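Uncharacterized protein (Bifidobacterium adolescentis ATCC 15703, PDB 3CPG) probably binds pyridoxal 5'-phosphate and helps keep its cellular level in balance, as a TIM-barrel member of the YggS/PROSC family. Local coordinates at residues Ala43-Gly48 with Gly257-Arg262; Arg51-Thr56 with His118-Leu123; Gly62-Ala67 with Arg73-Asn78; Glu139-Ile144 with Glu148-Arg153; Gln199-Ile204 with Arg222-Leu227. One frame throughout, in Å; residues are numbered along the deposited sequence.

All five contacts reach one parallel sheet that curls into a barrel. Contacts 1 and 2, with centres 17 Å apart, meet through the backbone pairing of strands 260-263 and 51-55, neighbours in the sheet. Contacts 2 and 3 have centres only 9 Å apart, and E77 meets both T56 and the backbone of I120. These two lie nearest the predicted cofactor lysine, K57: the side chains of A55 and E77 are each about 5 Å from its side chain, although no cofactor is attached. Contact 4 joins contact 2 through H118 and E139, and contact 5 through E139 and M202. Contacts 2 to 5 are nested within the chain span that contact 1 closes.

Contact 1: Ala43-Gly48 with Gly257-Arg262; sequences AGREAG and GSTIVR
The carbonyl oxygen of S258 is gripped by both terminal nitrogens of R45, at 2.8 Å from NH1 to S258 O and 2.9 Å from NH2 to the same S258 O. The grip is end-on. The oxygen lies close to the guanidinium plane and so faces the outer edge of the group. Neither bond is straight: the N-H...O angles are 144° from NH1 and 140° from NH2, as expected when two donors share one acceptor. NH2 stands above the carbonyl plane of S258, whereas NH1 is tilted less from it.

G257 lies over one guanidinium face with its CA, and its carbonyl carbon comes within 3.2 Å of R45 NH1. The methyl CG2 of T259 sits at the edge, 4.3 Å from R45 NH2. A bend at chi3 (64°) in an arginine chain otherwise extended beyond CG turns the planar group to this position.

R45 NH1 has a second acceptor, I254 O, in the last turn of helix 250-255. The arginine therefore ties the final turn and the exit of that helix together, and its charge would probably be favoured near the carbonyl end of the helix. S258 OG turns to M244 O and T259 OG1 to E241.

R45 itself follows G44, a positive-phi glycine that closes helix 19-42. G257 plays the same part for helix 250-255, with S258 N bonded to A253 O and G257 N to I254 O: two Schellman motifs of the TIM barrel, the second just ahead of strand 260-263, the first followed by a loop into strand 51-55.

Contact 2: Arg51-Thr56 with His118-Leu123; sequences RLLAAT and HLIGQL
The imidazole of H118 is approached by CD1 of L53 on a slant, at 4.2 Å from L53 CD1 to H118 ND1. That nitrogen is hydrogen-bonded to E139 OE2, which helps to fix the rotation of the ring while the leucine methyl rests against it.

The remainder of the contact is apolar. L53 CD1 also meets I120 CG2 at 4.0 Å, the two side chains sliding past each other in opposite directions. I120 has its CG1 wedged between the backbone N and the carbonyl carbon (chi1 63°). Its two arms consequently serve different partners: CG2 goes to L53, whereas CD1 reaches A55 CB at 4.1 Å. No hydrogen bond links the two segments, and the nearest CA pair, A55 with I120, is 8.1 Å apart, so side chains alone bridge the distance.

The side chain of A55 is also about 5 Å from that of K57, the predicted cofactor lysine, and about 5 Å from a bound acetate, consistent with a place beside the pocket. Strand 75-77 runs between strands 51-55 and 113-119 and pairs with both. E139 of strand 137-141 and R262 of strand 260-263 border the same cluster, while L52 packs against helix 19-42.

Contact 3: Gly62-Ala67 with Arg73-Asn78; sequences GEIMAA and RMIGEN
I64 and I75 form the closest backbone pair, with CA atoms 8.4 Å apart, where helix 61-69 passes over strand 75-77; within the helical segment the bond from A66 N to G62 O measures 3.1 Å. No hydrogen bond crosses between the two segments, and the contact rests on side-chain packing.

I64 divides its branches between two partners. CG2 meets CG2 of I75 at 4.2 Å, methyl to methyl, both CB atoms being directed at the opposite segment. The longer arm goes elsewhere: I64 CD1 lies 3.7 Å from E77 OE2. E77 starts off across the line to the helix, and a bend at chi2 (-71°) swings its carboxylate back toward I64, whose chain it crosses obliquely.

The outer end of E77 has several polar neighbours. OE2 is hydrogen-bonded to T56 OG1 and forms a salt bridge with K86 of helix 80-96, the same helix whose K86 and L90 side chains touch I64. The other oxygen, OE1, lies close to the carboxylate of E82. F117 of strand 113-119 packs against I75 and E77. The pieces belong to the right-handed beta-alpha-beta crossover of strand 51-55, helix 61-69 and strand 75-77, and the E77 side chain comes to about 5 Å from that of K57, the predicted cofactor lysine.

Chemically, then, the methyl of I64 offers E77 OE2 no bond. It is an apolar cover, in a buried setting, beside an oxygen held by T56 and K86.

Contact 4: Glu139-Ile144 with Glu148-Arg153; sequences ESVDSI and EKISRR
I144 turns CG2 anti to its nitrogen, and E148 carries CG beside its own nitrogen (chi1 -65°); one turn apart on the same helix, the two side chains therefore cross, with I144 CG2 at 4.0 Å from E148 CD. The glutamate's CG also sits over the preceding turn, 3.1 Å from I144 O.

That oxygen accepts the backbone bond from E148 N at 2.9 Å, with an N-H...O angle of 150°. It belongs to the first turn of helix 144-157, where S143 occupies the N-cap position and its OG caps L146 N. Strand 137-141, this helix and strand 161-166 make up one beta-alpha-beta unit of the TIM barrel; D142 and S143 make the short link from strand to helix.

Beyond the turn, the helix folds back over its strand through V141 and I150. V141 CG2 touches I150 CD1 at 3.9 Å; the isoleucine's extended arm (chi2 174°) carries its end methyl across the gap. I150 also packs on V161, I196 and I128, which places it between helix and sheet. On the helix itself R153 NH1 reaches back to K149 O at 3.0 Å, with that oxygen in its guanidinium plane.

Contact 5: Gln199-Ile204 with Arg222-Leu227; sequences QGLMTI and RKTRDL
L201 presses a single methyl, CD1, into a notch on helix 211-231, and this is the tight part of the contact. CD1 lies 3.6 Å from T224 CG2 and 3.5 Å from R225 N, with R225 CB at 3.9 Å from the same L201 CD1. The methyl thus rests where two successive helical residues meet, touching side chain and backbone together. L201 and T224 cross at about a right angle. With chi1 near -65°, the CG2 methyl of T224 stands opposite its own N and faces the leucine, while OG1 bonds back to H220 O within the helix. L221 and I228 of the helix and L165 of strand 161-166 also pack on L201.

The outer side is looser and polar. Of the R225 side chain, CB is what meets the leucine; bends at chi2 and chi3 carry its guanidinium away to a salt bridge with the adjacent D226. The grip is side-on: D226 OD1 receives NE of R225 at 2.7 Å and NH2 of R225 at 3.0 Å, both from one face of the carboxylate. R225 NH1 bonds to R240 O, just before strand 241-243. Further round the helix, K223 and L227 are exposed.

The contact packs a strand against the inner side of its following helix within the beta-alpha-beta unit of strand 196-202, helix 211-231 and strand 241-243, a repeating element of the TIM barrel.

Contact 1: Ala43-Gly48 with Gly257-Arg262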
# COMPACT_ATOMS: atom_id res chain seq x y z
N ALA A 43 4.74 7.26 20.07
CA ALA A 43 5.91 7.66 19.29
C ALA A 43 6.02 9.18 19.19
O ALA A 43 6.92 9.69 18.54
CB ALA A 43 5.84 7.06 17.89
N GLY A 44 5.12 9.89 19.85
CA GLY A 44 5.16 11.34 19.80
C GLY A 44 4.96 11.89 18.40
O GLY A 44 5.59 12.87 18.01
N ARG A 45 4.09 11.25 17.63
CA ARG A 45 3.82 11.70 16.27
C ARG A 45 2.43 12.33 16.19
O ARG A 45 1.50 11.88 16.86
CB ARG A 45 3.92 10.53 15.29
CG ARG A 45 5.33 9.97 15.14
CD ARG A 45 5.36 8.79 14.17
NE ARG A 45 5.00 9.19 12.81
CZ ARG A 45 4.83 8.33 11.81
NH1 ARG A 45 4.98 7.03 12.00
NH2 ARG A 45 4.50 8.78 10.60
N GLU A 46 2.29 13.38 15.38
CA GLU A 46 1.02 14.07 15.22
C GLU A 46 -0.07 13.14 14.70
O GLU A 46 0.20 12.25 13.89
CB GLU A 46 1.15 15.25 14.25
CG GLU A 46 1.92 16.44 14.79
CD GLU A 46 1.79 17.65 13.87
OE1 GLU A 46 2.32 17.61 12.74
OE2 GLU A 46 1.16 18.65 14.28
N ALA A 47 -1.30 13.35 15.17
CA ALA A 47 -2.43 12.55 14.74
C ALA A 47 -2.61 12.71 13.23
O ALA A 47 -2.49 13.81 12.70
CB ALA A 47 -3.69 12.99 15.47
N GLY A 48 -2.90 11.61 12.55
CA GLY A 48 -3.09 11.67 11.11
C GLY A 48 -1.81 11.44 10.32
O GLY A 48 -1.83 11.43 9.09
N GLY A 257 8.44 5.46 12.00
CA GLY A 257 8.08 6.39 10.94
C GLY A 257 7.12 6.00 9.83
O GLY A 257 6.95 6.75 8.87
N SER A 258 6.47 4.84 9.94
CA SER A 258 5.53 4.42 8.91
C SER A 258 4.48 5.48 8.61
O SER A 258 4.00 6.16 9.53
CB SER A 258 4.83 3.13 9.33
OG SER A 258 3.81 2.79 8.41
N THR A 259 4.11 5.64 7.34
CA THR A 259 3.08 6.60 6.97
C THR A 259 1.87 5.85 6.43
O THR A 259 0.80 6.43 6.25
CB THR A 259 3.56 7.60 5.90
OG1 THR A 259 3.81 6.91 4.67
CG2 THR A 259 4.83 8.30 6.37
N ILE A 260 2.06 4.56 6.17
CA ILE A 260 0.99 3.70 5.68
C ILE A 260 1.17 2.31 6.28
O ILE A 260 2.21 1.69 6.11
CB ILE A 260 1.01 3.52 4.14
CG1 ILE A 260 0.77 4.85 3.43
CG2 ILE A 260 -0.08 2.51 3.73
CD1 ILE A 260 0.83 4.74 1.92
N VAL A 261 0.16 1.84 7.00
CA VAL A 261 0.21 0.50 7.56
C VAL A 261 -0.79 -0.30 6.75
O VAL A 261 -1.86 0.21 6.41
CB VAL A 261 -0.16 0.47 9.07
CG1 VAL A 261 0.91 1.19 9.87
CG2 VAL A 261 -1.53 1.11 9.30
N ARG A 262 -0.43 -1.54 6.42
CA ARG A 262 -1.29 -2.42 5.63
C ARG A 262 -1.87 -3.48 6.55
O ARG A 262 -1.17 -4.39 6.99
CB ARG A 262 -0.46 -3.08 4.52
CG ARG A 262 0.31 -2.10 3.65
CD ARG A 262 0.96 -2.80 2.47
NE ARG A 262 1.84 -3.89 2.90
CZ ARG A 262 3.06 -3.72 3.40
NH1 ARG A 262 3.58 -2.50 3.53
NH2 ARG A 262 3.77 -4.78 3.78

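Contact 2: Arg51-Thr56 with His118-Leu123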
# COMPACT_ATOMS: atom_id res chain seq x y z
N ARG A 51 -1.59 6.59 7.78
CA ARG A 51 -2.83 6.25 7.09
C ARG A 51 -3.03 4.75 7.12
O ARG A 51 -2.07 3.97 7.04
CB ARG A 51 -2.81 6.74 5.64
CG ARG A 51 -3.01 8.24 5.49
CD ARG A 51 -3.39 8.61 4.06
NE ARG A 51 -2.30 8.38 3.12
CZ ARG A 51 -2.42 8.46 1.80
NH1 ARG A 51 -3.59 8.77 1.25
NH2 ARG A 51 -1.37 8.24 1.02
N LEU A 52 -4.29 4.34 7.24
CA LEU A 52 -4.63 2.93 7.28
C LEU A 52 -5.04 2.42 5.91
O LEU A 52 -5.95 2.96 5.27
CB LEU A 52 -5.78 2.69 8.26
CG LEU A 52 -6.48 1.33 8.21
CD1 LEU A 52 -5.50 0.20 8.57
CD2 LEU A 52 -7.66 1.35 9.18
N LEU A 53 -4.34 1.38 5.45
CA LEU A 53 -4.67 0.74 4.18
C LEU A 53 -5.21 -0.62 4.56
O LEU A 53 -4.54 -1.38 5.26
CB LEU A 53 -3.42 0.56 3.29
CG LEU A 53 -3.58 -0.29 2.02
CD1 LEU A 53 -2.42 -0.02 1.09
CD2 LEU A 53 -3.60 -1.78 2.33
N ALA A 54 -6.42 -0.93 4.13
CA ALA A 54 -6.98 -2.23 4.44
C ALA A 54 -6.53 -3.20 3.36
O ALA A 54 -6.71 -2.93 2.17
CB ALA A 54 -8.51 -2.15 4.49
N ALA A 55 -5.90 -4.30 3.76
CA ALA A 55 -5.45 -5.32 2.82
C ALA A 55 -6.71 -6.14 2.59
O ALA A 55 -7.16 -6.87 3.47
CB ALA A 55 -4.36 -6.18 3.45
N THR A 56 -7.28 -6.01 1.40
CA THR A 56 -8.54 -6.67 1.09
C THR A 56 -8.52 -8.02 0.37
O THR A 56 -9.56 -8.49 -0.09
CB THR A 56 -9.44 -5.70 0.29
OG1 THR A 56 -8.72 -5.18 -0.83
CG2 THR A 56 -9.87 -4.54 1.19
N HIS A 118 -4.57 0.56 -4.13
CA HIS A 118 -3.23 0.08 -4.42
C HIS A 118 -3.13 -1.41 -4.68
O HIS A 118 -4.02 -2.18 -4.30
CB HIS A 118 -2.27 0.37 -3.25
CG HIS A 118 -2.07 1.83 -2.98
ND1 HIS A 118 -1.04 2.29 -2.19
CD2 HIS A 118 -2.78 2.92 -3.35
CE1 HIS A 118 -1.12 3.61 -2.09
NE2 HIS A 118 -2.17 4.01 -2.79
N LEU A 119 -2.05 -1.81 -5.34
CA LEU A 119 -1.76 -3.21 -5.57
C LEU A 119 -0.59 -3.37 -4.61
O LEU A 119 0.39 -2.64 -4.72
CB LEU A 119 -1.29 -3.50 -7.00
CG LEU A 119 -0.96 -5.00 -7.15
CD1 LEU A 119 -2.25 -5.80 -7.12
CD2 LEU A 119 -0.22 -5.25 -8.45
N ILE A 120 -0.70 -4.29 -3.67
CA ILE A 120 0.36 -4.49 -2.70
C ILE A 120 1.01 -5.86 -2.81
O ILE A 120 1.96 -6.17 -2.08
CB ILE A 120 -0.15 -4.26 -1.26
CG1 ILE A 120 -1.23 -5.28 -0.92
CG2 ILE A 120 -0.73 -2.85 -1.15
CD1 ILE A 120 -1.77 -5.16 0.50
N GLY A 121 0.50 -6.69 -3.72
CA GLY A 121 1.07 -8.01 -3.93
C GLY A 121 2.00 -7.96 -5.13
O GLY A 121 1.99 -6.98 -5.88
N GLN A 122 2.80 -9.00 -5.34
CA GLN A 122 3.73 -9.01 -6.46
C GLN A 122 2.99 -8.94 -7.79
O GLN A 122 1.95 -9.58 -7.97
CB GLN A 122 4.62 -10.26 -6.41
CG GLN A 122 5.49 -10.38 -5.16
CD GLN A 122 6.29 -9.11 -4.85
OE1 GLN A 122 5.85 -8.26 -4.08
NE2 GLN A 122 7.46 -8.99 -5.46
N LEU A 123 3.52 -8.15 -8.71
CA LEU A 123 2.89 -7.94 -10.01
C LEU A 123 3.61 -8.65 -11.16
O LEU A 123 4.71 -8.25 -11.56
CB LEU A 123 2.82 -6.44 -10.30
CG LEU A 123 2.26 -6.00 -11.66
CD1 LEU A 123 0.86 -6.56 -11.86
CD2 LEU A 123 2.24 -4.48 -11.71

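Contact 3: Gly62-Ala67 with Arg73-Asn78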
# COMPACT_ATOMS: atom_id res chain seq x y z
N GLY A 62 -18.90 -6.72 -0.35
CA GLY A 62 -19.67 -6.37 0.83
C GLY A 62 -18.77 -6.14 2.03
O GLY A 62 -18.95 -5.19 2.79
N GLU A 63 -17.79 -7.03 2.20
CA GLU A 63 -16.85 -6.94 3.31
C GLU A 63 -16.00 -5.67 3.22
O GLU A 63 -15.82 -4.94 4.20
CB GLU A 63 -15.92 -8.16 3.32
CG GLU A 63 -16.60 -9.45 3.72
CD GLU A 63 -15.67 -10.65 3.64
OE1 GLU A 63 -15.32 -11.07 2.52
OE2 GLU A 63 -15.27 -11.16 4.71
N ILE A 64 -15.46 -5.42 2.04
CA ILE A 64 -14.62 -4.24 1.84
C ILE A 64 -15.38 -2.95 2.09
O ILE A 64 -14.86 -2.03 2.72
CB ILE A 64 -14.04 -4.22 0.41
CG1 ILE A 64 -13.17 -5.47 0.20
CG2 ILE A 64 -13.21 -2.95 0.19
CD1 ILE A 64 -12.68 -5.66 -1.22
N MSE A 65 -16.61 -2.87 1.59
CA MSE A 65 -17.40 -1.67 1.80
C MSE A 65 -17.77 -1.47 3.27
O MSE A 65 -17.94 -0.34 3.72
CB MSE A 65 -18.65 -1.70 0.91
CG MSE A 65 -18.34 -1.60 -0.60
SE MSE A 65 -17.19 -0.10 -1.03
CE MSE A 65 -18.28 1.29 -0.35
N ALA A 66 -17.90 -2.56 4.01
CA ALA A 66 -18.21 -2.43 5.43
C ALA A 66 -17.01 -1.76 6.09
O ALA A 66 -17.16 -0.94 6.99
CB ALA A 66 -18.47 -3.81 6.05
N ALA A 67 -15.81 -2.11 5.62
CA ALA A 67 -14.59 -1.53 6.16
C ALA A 67 -14.49 -0.05 5.81
O ALA A 67 -14.12 0.78 6.65
CB ALA A 67 -13.37 -2.28 5.63
N ARG A 73 -10.06 4.50 4.37
CA ARG A 73 -10.00 5.41 3.23
C ARG A 73 -8.90 5.05 2.23
O ARG A 73 -8.46 5.88 1.45
CB ARG A 73 -9.82 6.85 3.71
CG ARG A 73 -11.00 7.36 4.53
CD ARG A 73 -12.22 7.59 3.64
NE ARG A 73 -13.38 8.06 4.40
CZ ARG A 73 -14.24 7.26 5.02
NH1 ARG A 73 -14.08 5.95 4.98
NH2 ARG A 73 -15.27 7.78 5.68
N MSE A 74 -8.46 3.80 2.28
CA MSE A 74 -7.44 3.32 1.36
C MSE A 74 -7.46 1.80 1.37
O MSE A 74 -7.56 1.18 2.43
CB MSE A 74 -6.06 3.83 1.77
CG MSE A 74 -4.93 3.29 0.89
SE MSE A 74 -3.24 4.28 0.95
CE MSE A 74 -3.35 4.87 2.71
N ILE A 75 -7.39 1.18 0.19
CA ILE A 75 -7.38 -0.28 0.14
C ILE A 75 -6.27 -0.77 -0.77
O ILE A 75 -5.80 -0.05 -1.65
CB ILE A 75 -8.72 -0.87 -0.39
CG1 ILE A 75 -8.93 -0.49 -1.86
CG2 ILE A 75 -9.88 -0.39 0.48
CD1 ILE A 75 -10.17 -1.10 -2.48
N GLY A 76 -5.86 -2.01 -0.54
CA GLY A 76 -4.81 -2.60 -1.34
C GLY A 76 -5.09 -4.07 -1.55
O GLY A 76 -5.35 -4.80 -0.60
N GLU A 77 -5.06 -4.50 -2.81
CA GLU A 77 -5.29 -5.89 -3.16
C GLU A 77 -3.95 -6.54 -3.45
O GLU A 77 -3.01 -5.87 -3.88
CB GLU A 77 -6.17 -6.00 -4.42
CG GLU A 77 -7.65 -5.70 -4.21
CD GLU A 77 -8.39 -6.79 -3.43
OE1 GLU A 77 -7.94 -7.95 -3.43
OE2 GLU A 77 -9.44 -6.48 -2.83
N ASN A 78 -3.86 -7.85 -3.23
CA ASN A 78 -2.62 -8.58 -3.48
C ASN A 78 -2.52 -9.10 -4.91
O ASN A 78 -1.48 -8.98 -5.55
CB ASN A 78 -2.50 -9.76 -2.52
CG ASN A 78 -1.70 -9.43 -1.29
OD1 ASN A 78 -0.60 -9.96 -1.08
ND2 ASN A 78 -2.23 -8.54 -0.46

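Contact 4: Glu139-Ile144 with Glu148-Arg153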
# COMPACT_ATOMS: atom_id res chain seq x y z
N GLU A 139 2.49 -0.71 -5.15
CA GLU A 139 3.45 -0.74 -4.05
C GLU A 139 4.54 -1.80 -4.12
O GLU A 139 5.49 -1.76 -3.35
CB GLU A 139 2.72 -0.92 -2.72
CG GLU A 139 1.80 0.22 -2.33
CD GLU A 139 1.41 0.16 -0.86
OE1 GLU A 139 2.14 -0.50 -0.09
OE2 GLU A 139 0.39 0.77 -0.48
N SER A 140 4.40 -2.73 -5.06
CA SER A 140 5.34 -3.84 -5.17
C SER A 140 6.42 -3.77 -6.24
O SER A 140 6.87 -4.80 -6.73
CB SER A 140 4.55 -5.13 -5.37
OG SER A 140 3.73 -5.00 -6.52
N VAL A 141 6.85 -2.57 -6.63
CA VAL A 141 7.88 -2.46 -7.65
C VAL A 141 9.22 -2.77 -6.97
O VAL A 141 9.74 -1.97 -6.19
CB VAL A 141 7.88 -1.06 -8.27
CG1 VAL A 141 8.88 -1.00 -9.42
CG2 VAL A 141 6.48 -0.72 -8.78
N ASP A 142 9.78 -3.93 -7.30
CA ASP A 142 11.02 -4.39 -6.68
C ASP A 142 12.27 -4.36 -7.56
O ASP A 142 13.32 -4.86 -7.16
CB ASP A 142 10.82 -5.81 -6.14
CG ASP A 142 10.50 -6.81 -7.24
OD1 ASP A 142 9.88 -6.42 -8.24
OD2 ASP A 142 10.88 -7.99 -7.10
N SER A 143 12.16 -3.77 -8.75
CA SER A 143 13.31 -3.73 -9.64
C SER A 143 13.20 -2.66 -10.72
O SER A 143 12.10 -2.21 -11.07
CB SER A 143 13.50 -5.08 -10.31
OG SER A 143 12.44 -5.34 -11.21
N ILE A 144 14.35 -2.26 -11.25
CA ILE A 144 14.38 -1.28 -12.32
C ILE A 144 13.67 -1.91 -13.51
O ILE A 144 12.95 -1.25 -14.25
CB ILE A 144 15.84 -0.94 -12.73
CG1 ILE A 144 16.52 -0.15 -11.61
CG2 ILE A 144 15.84 -0.16 -14.04
CD1 ILE A 144 17.99 0.18 -11.88
N GLU A 148 10.49 -0.38 -15.49
CA GLU A 148 10.55 -0.06 -16.92
C GLU A 148 9.35 -0.66 -17.65
O GLU A 148 8.76 -0.02 -18.52
CB GLU A 148 11.84 -0.61 -17.55
CG GLU A 148 13.13 0.00 -17.04
CD GLU A 148 14.36 -0.62 -17.68
OE1 GLU A 148 14.48 -1.86 -17.66
OE2 GLU A 148 15.22 0.13 -18.19
N LYS A 149 9.00 -1.89 -17.29
CA LYS A 149 7.86 -2.55 -17.93
C LYS A 149 6.57 -1.79 -17.64
O LYS A 149 5.71 -1.65 -18.50
CB LYS A 149 7.75 -3.99 -17.44
CG LYS A 149 8.92 -4.86 -17.85
CD LYS A 149 8.82 -6.24 -17.24
CE LYS A 149 10.04 -7.07 -17.59
NZ LYS A 149 9.96 -8.43 -17.00
N ILE A 150 6.44 -1.29 -16.41
CA ILE A 150 5.24 -0.54 -16.05
C ILE A 150 5.27 0.80 -16.79
O ILE A 150 4.24 1.25 -17.29
CB ILE A 150 5.19 -0.31 -14.52
CG1 ILE A 150 5.04 -1.66 -13.81
CG2 ILE A 150 4.04 0.63 -14.16
CD1 ILE A 150 5.11 -1.60 -12.30
N SER A 151 6.44 1.40 -16.86
CA SER A 151 6.60 2.68 -17.55
C SER A 151 6.16 2.60 -19.02
O SER A 151 5.39 3.43 -19.50
CB SER A 151 8.06 3.14 -17.48
OG SER A 151 8.28 4.27 -18.31
N ARG A 152 6.66 1.59 -19.73
CA ARG A 152 6.32 1.42 -21.14
C ARG A 152 4.81 1.37 -21.35
O ARG A 152 4.28 1.98 -22.28
CB ARG A 152 6.94 0.14 -21.69
CG ARG A 152 8.44 0.04 -21.55
CD ARG A 152 8.91 -1.31 -22.06
NE ARG A 152 8.70 -1.44 -23.49
CZ ARG A 152 9.52 -0.96 -24.42
NH1 ARG A 152 10.62 -0.32 -24.06
NH2 ARG A 152 9.25 -1.12 -25.70
N ARG A 153 4.14 0.62 -20.49
CA ARG A 153 2.70 0.45 -20.58
C ARG A 153 1.91 1.68 -20.15
O ARG A 153 0.86 1.98 -20.74
CB ARG A 153 2.30 -0.79 -19.77
CG ARG A 153 2.84 -2.07 -20.42
CD ARG A 153 2.80 -3.30 -19.52
NE ARG A 153 3.19 -4.51 -20.24
CZ ARG A 153 4.43 -4.80 -20.62
NH1 ARG A 153 5.44 -3.99 -20.34
NH2 ARG A 153 4.66 -5.93 -21.29

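Contact 5: Gln199-Ile204 with Arg222-Leu227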
# COMPACT_ATOMS: atom_id res chain seq x y z
N GLN A 199 6.39 7.44 -5.25
CA GLN A 199 5.75 8.06 -4.10
C GLN A 199 6.26 7.62 -2.73
O GLN A 199 5.73 8.05 -1.70
CB GLN A 199 4.24 7.84 -4.19
CG GLN A 199 3.68 8.24 -5.54
CD GLN A 199 2.22 7.86 -5.72
OE1 GLN A 199 1.80 6.78 -5.30
NE2 GLN A 199 1.46 8.72 -6.38
N GLY A 200 7.27 6.76 -2.73
CA GLY A 200 7.82 6.28 -1.47
C GLY A 200 8.36 4.86 -1.56
O GLY A 200 8.59 4.34 -2.65
N LEU A 201 8.57 4.25 -0.40
CA LEU A 201 9.09 2.89 -0.31
C LEU A 201 8.10 1.98 0.43
O LEU A 201 7.22 2.45 1.15
CB LEU A 201 10.43 2.89 0.44
CG LEU A 201 11.50 3.86 -0.06
CD1 LEU A 201 12.72 3.78 0.84
CD2 LEU A 201 11.86 3.55 -1.50
N MSE A 202 8.27 0.67 0.26
CA MSE A 202 7.40 -0.31 0.91
C MSE A 202 8.22 -1.53 1.30
O MSE A 202 9.22 -1.84 0.67
CB MSE A 202 6.29 -0.75 -0.07
CG MSE A 202 5.26 -1.76 0.49
SE MSE A 202 5.75 -3.65 0.55
CE MSE A 202 4.79 -4.24 -0.99
N THR A 203 7.81 -2.20 2.37
CA THR A 203 8.49 -3.43 2.76
C THR A 203 7.54 -4.35 3.49
O THR A 203 6.61 -3.90 4.18
CB THR A 203 9.73 -3.19 3.65
OG1 THR A 203 10.46 -4.42 3.78
CG2 THR A 203 9.30 -2.75 5.04
N ILE A 204 7.75 -5.64 3.30
CA ILE A 204 6.95 -6.66 3.97
C ILE A 204 7.56 -6.89 5.35
O ILE A 204 6.94 -7.47 6.24
CB ILE A 204 6.96 -7.96 3.15
CG1 ILE A 204 6.33 -7.70 1.77
CG2 ILE A 204 6.19 -9.05 3.89
CD1 ILE A 204 6.37 -8.89 0.84
N ARG A 222 13.15 3.83 6.44
CA ARG A 222 12.97 5.26 6.69
C ARG A 222 14.21 6.05 6.28
O ARG A 222 14.10 7.09 5.62
CB ARG A 222 12.68 5.53 8.17
CG ARG A 222 12.44 7.01 8.44
CD ARG A 222 12.37 7.35 9.92
NE ARG A 222 13.67 7.24 10.58
CZ ARG A 222 14.03 6.25 11.38
NH1 ARG A 222 13.18 5.26 11.64
NH2 ARG A 222 15.24 6.24 11.92
N LYS A 223 15.39 5.58 6.68
CA LYS A 223 16.63 6.27 6.34
C LYS A 223 16.84 6.31 4.83
O LYS A 223 17.29 7.31 4.27
CB LYS A 223 17.83 5.59 7.00
CG LYS A 223 17.86 5.73 8.51
CD LYS A 223 19.10 5.09 9.09
CE LYS A 223 19.12 5.23 10.61
NZ LYS A 223 20.36 4.63 11.19
N THR A 224 16.51 5.20 4.17
CA THR A 224 16.65 5.11 2.72
C THR A 224 15.73 6.14 2.07
O THR A 224 16.13 6.85 1.15
CB THR A 224 16.30 3.70 2.22
OG1 THR A 224 17.26 2.77 2.73
CG2 THR A 224 16.30 3.65 0.70
N ARG A 225 14.50 6.22 2.56
CA ARG A 225 13.53 7.18 2.05
C ARG A 225 14.10 8.60 2.21
O ARG A 225 14.04 9.41 1.29
CB ARG A 225 12.22 7.03 2.85
CG ARG A 225 11.03 7.90 2.41
CD ARG A 225 11.13 9.34 2.93
NE ARG A 225 11.38 9.43 4.37
CZ ARG A 225 10.45 9.36 5.32
NH1 ARG A 225 9.17 9.20 5.02
NH2 ARG A 225 10.81 9.47 6.60
N ASP A 226 14.67 8.88 3.38
CA ASP A 226 15.24 10.20 3.63
C ASP A 226 16.36 10.55 2.65
O ASP A 226 16.43 11.69 2.17
CB ASP A 226 15.77 10.30 5.06
CG ASP A 226 14.66 10.26 6.10
OD1 ASP A 226 13.49 10.52 5.74
OD2 ASP A 226 14.96 10.00 7.28
N LEU A 227 17.24 9.60 2.37
CA LEU A 227 18.35 9.83 1.45
C LEU A 227 17.84 10.09 0.04
O LEU A 227 18.34 10.98 -0.66
CB LEU A 227 19.32 8.64 1.47
CG LEU A 227 20.17 8.50 2.73
CD1 LEU A 227 21.06 7.26 2.65
CD2 LEU A 227 21.02 9.75 2.91